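Local coordinates for protein N-acetyl-beta-D glucosaminidase (Rhizomucor miehei CAU432, PDB 4ZM6) that probably removes N-acetylglucosamine units from glycans through a glycoside hydrolase family 3 domain and, in a separate GCN5-related region that binds acetyl-CoA, acetylates glucosamine, at residues Ile77-Glu82 with Asn128-Pro133. Residues are numbered along the deposited sequence; the frame is centred on the assembly and turned at random.
Sequences IAVDQE and NWNLAP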
loop_
_atom_site.group_PDB
_atom_site.type_symbol
_atom_site.label_atom_id
_atom_site.label_comp_id
_atom_site.label_asym_id
_atom_site.label_seq_id
_atom_site.Cartn_x
_atom_site.Cartn_y
_atom_site.Cartn_z
ATOM N N ILE A 77 18.972 11.508 -29.626
ATOM C CA ILE A 77 20.376 11.202 -29.368
ATOM C C ILE A 77 20.496 10.725 -27.919
ATOM O O ILE A 77 20.566 11.528 -26.984
ATOM C CB ILE A 77 21.270 12.429 -29.624
ATOM C CG1 ILE A 77 21.126 12.879 -31.081
ATOM C CG2 ILE A 77 22.730 12.121 -29.303
ATOM C CD1 ILE A 77 21.965 14.090 -31.439
ATOM N N ALA A 78 20.522 9.407 -27.748
ATOM C CA ALA A 78 20.459 8.789 -26.430
ATOM C C ALA A 78 21.840 8.501 -25.848
ATOM O O ALA A 78 22.850 8.613 -26.539
ATOM C CB ALA A 78 19.642 7.509 -26.504
ATOM N N VAL A 79 21.861 8.127 -24.570
ATOM C CA VAL A 79 23.098 7.814 -23.862
ATOM C C VAL A 79 22.806 7.082 -22.541
ATOM O O VAL A 79 21.774 7.314 -21.911
ATOM C CB VAL A 79 23.912 9.101 -23.587
ATOM C CG1 VAL A 79 23.252 9.951 -22.511
ATOM C CG2 VAL A 79 25.339 8.765 -23.192
ATOM N N ASP A 80 23.714 6.197 -22.135
ATOM C CA ASP A 80 23.629 5.524 -20.837
ATOM C C ASP A 80 24.306 6.359 -19.755
ATOM O O ASP A 80 25.453 6.087 -19.397
ATOM C CB ASP A 80 24.336 4.165 -20.883
ATOM C CG ASP A 80 23.487 3.077 -21.464
ATOM O OD1 ASP A 80 22.401 2.810 -20.914
ATOM O OD2 ASP A 80 23.926 2.464 -22.454
ATOM N N GLN A 81 23.614 7.357 -19.220
ATOM C CA GLN A 81 24.190 8.169 -18.147
ATOM C C GLN A 81 23.559 7.837 -16.795
ATOM O O GLN A 81 22.625 8.507 -16.353
ATOM C CB GLN A 81 24.059 9.662 -18.473
ATOM C CG GLN A 81 24.746 10.591 -17.476
ATOM C CD GLN A 81 26.230 10.308 -17.310
ATOM O OE1 GLN A 81 26.877 9.769 -18.204
ATOM N NE2 GLN A 81 26.775 10.680 -16.162
ATOM N N GLU A 82 24.088 6.805 -16.144
ATOM C CA GLU A 82 23.574 6.345 -14.853
ATOM C C GLU A 82 24.271 7.008 -13.663
ATOM O O GLU A 82 23.757 6.959 -12.545
ATOM C CB GLU A 82 23.683 4.826 -14.755
ATOM C CG GLU A 82 22.815 4.103 -15.768
ATOM C CD GLU A 82 22.945 2.596 -15.699
ATOM O OE1 GLU A 82 22.713 1.942 -16.732
ATOM O OE2 GLU A 82 23.271 2.059 -14.620
ATOM N N ASN A 128 19.220 14.172 -25.612
ATOM C CA ASN A 128 17.815 14.384 -25.311
ATOM C C ASN A 128 17.090 13.073 -24.994
ATOM O O ASN A 128 15.888 12.942 -25.228
ATOM C CB ASN A 128 17.153 15.119 -26.483
ATOM C CG ASN A 128 17.447 14.474 -27.827
ATOM O OD1 ASN A 128 18.038 13.394 -27.903
ATOM N ND2 ASN A 128 17.038 15.138 -28.896
ATOM N N TRP A 129 17.833 12.110 -24.455
ATOM C CA TRP A 129 17.276 10.824 -24.038
ATOM C C TRP A 129 18.311 10.088 -23.198
ATOM O O TRP A 129 19.266 9.532 -23.728
ATOM C CB TRP A 129 16.888 9.961 -25.246
ATOM C CG TRP A 129 16.084 8.722 -24.898
ATOM C CD1 TRP A 129 15.991 8.107 -23.678
ATOM C CD2 TRP A 129 15.283 7.944 -25.793
ATOM N NE1 TRP A 129 15.173 7.010 -23.763
ATOM C CE2 TRP A 129 14.728 6.886 -25.049
ATOM C CE3 TRP A 129 14.978 8.043 -27.153
ATOM C CZ2 TRP A 129 13.887 5.933 -25.615
ATOM C CZ3 TRP A 129 14.142 7.095 -27.720
ATOM C CH2 TRP A 129 13.608 6.052 -26.951
ATOM N N ASN A 130 18.116 10.082 -21.886
ATOM C CA ASN A 130 18.971 9.309 -21.009
ATOM C C ASN A 130 18.349 7.930 -20.784
ATOM O O ASN A 130 17.199 7.820 -20.353
ATOM C CB ASN A 130 19.174 10.037 -19.685
ATOM C CG ASN A 130 20.281 9.425 -18.844
ATOM O OD1 ASN A 130 20.889 8.417 -19.220
ATOM N ND2 ASN A 130 20.548 10.035 -17.689
ATOM N N LEU A 131 19.111 6.882 -21.092
ATOM C CA LEU A 131 18.661 5.508 -20.875
ATOM C C LEU A 131 18.825 5.199 -19.391
ATOM O O LEU A 131 19.804 4.593 -18.962
ATOM C CB LEU A 131 19.458 4.528 -21.739
ATOM C CG LEU A 131 19.433 4.805 -23.244
ATOM C CD1 LEU A 131 20.430 3.905 -23.960
ATOM C CD2 LEU A 131 18.033 4.623 -23.809
ATOM N N ALA A 132 17.850 5.654 -18.619
ATOM C CA ALA A 132 17.896 5.586 -17.169
ATOM C C ALA A 132 16.516 5.981 -16.646
ATOM O O ALA A 132 15.715 6.553 -17.390
ATOM C CB ALA A 132 18.970 6.530 -16.638
ATOM N N PRO A 133 16.229 5.685 -15.371
ATOM C CA PRO A 133 17.083 5.057 -14.382
ATOM C C PRO A 133 16.961 3.546 -14.375
ATOM O O PRO A 133 16.091 2.981 -15.032
ATOM C CB PRO A 133 16.532 5.613 -13.074
ATOM C CG PRO A 133 15.068 5.704 -13.332
ATOM C CD PRO A 133 14.903 5.989 -14.805
#
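Asn130 uses both ends of its carboxamide to grip the backbone of Gln81, standing in for a backbone amide partner beyond the bond from Leu131 N to Val79 O. Strand 76-79 and the short, weakly bonded strand 129-130 lie side by side and parallel in the TIM-barrel-like N-terminal domain of this family 3 glycoside hydrolase, joined by a beta-alpha-beta crossover that includes helices 99-105 and 108-125. Asn130 CG is anti to its own backbone N (chi1 -168°), and from there OD1 accepts Gln81 N at 2.9 Å while ND2 donates to Gln81 O, which lies almost in the amide plane. Asn128 does likewise with a side-chain oxygen at the start of the pairing: its OD1 receives Ile77 N on a lone pair at 2.7 Å, and its backbone N donates a longer bond, 3.3 Å, to Ile77 O. Between them the backbones pair directly, through a straight bond from Leu131 N to Val79 O and a weak, bent one from Val79 N to Trp129 O. On one side of the sheet the methyl of Ala78 meets Trp129 CB at 3.9 Å, and the indole NE1 is held by Ser177. Asp80 and Glu82 both form salt bridges to Lys179, with Arg88 and Arg149 as their respective second partners, gathering charge at the C-terminal end of strand 76-79, the barrel end where TIM-barrel enzymes have their active sites. Here the Asp80 carboxylate crosses the Leu131 side chain obliquely, OD1 lying 3.5 Å from Leu131 CB.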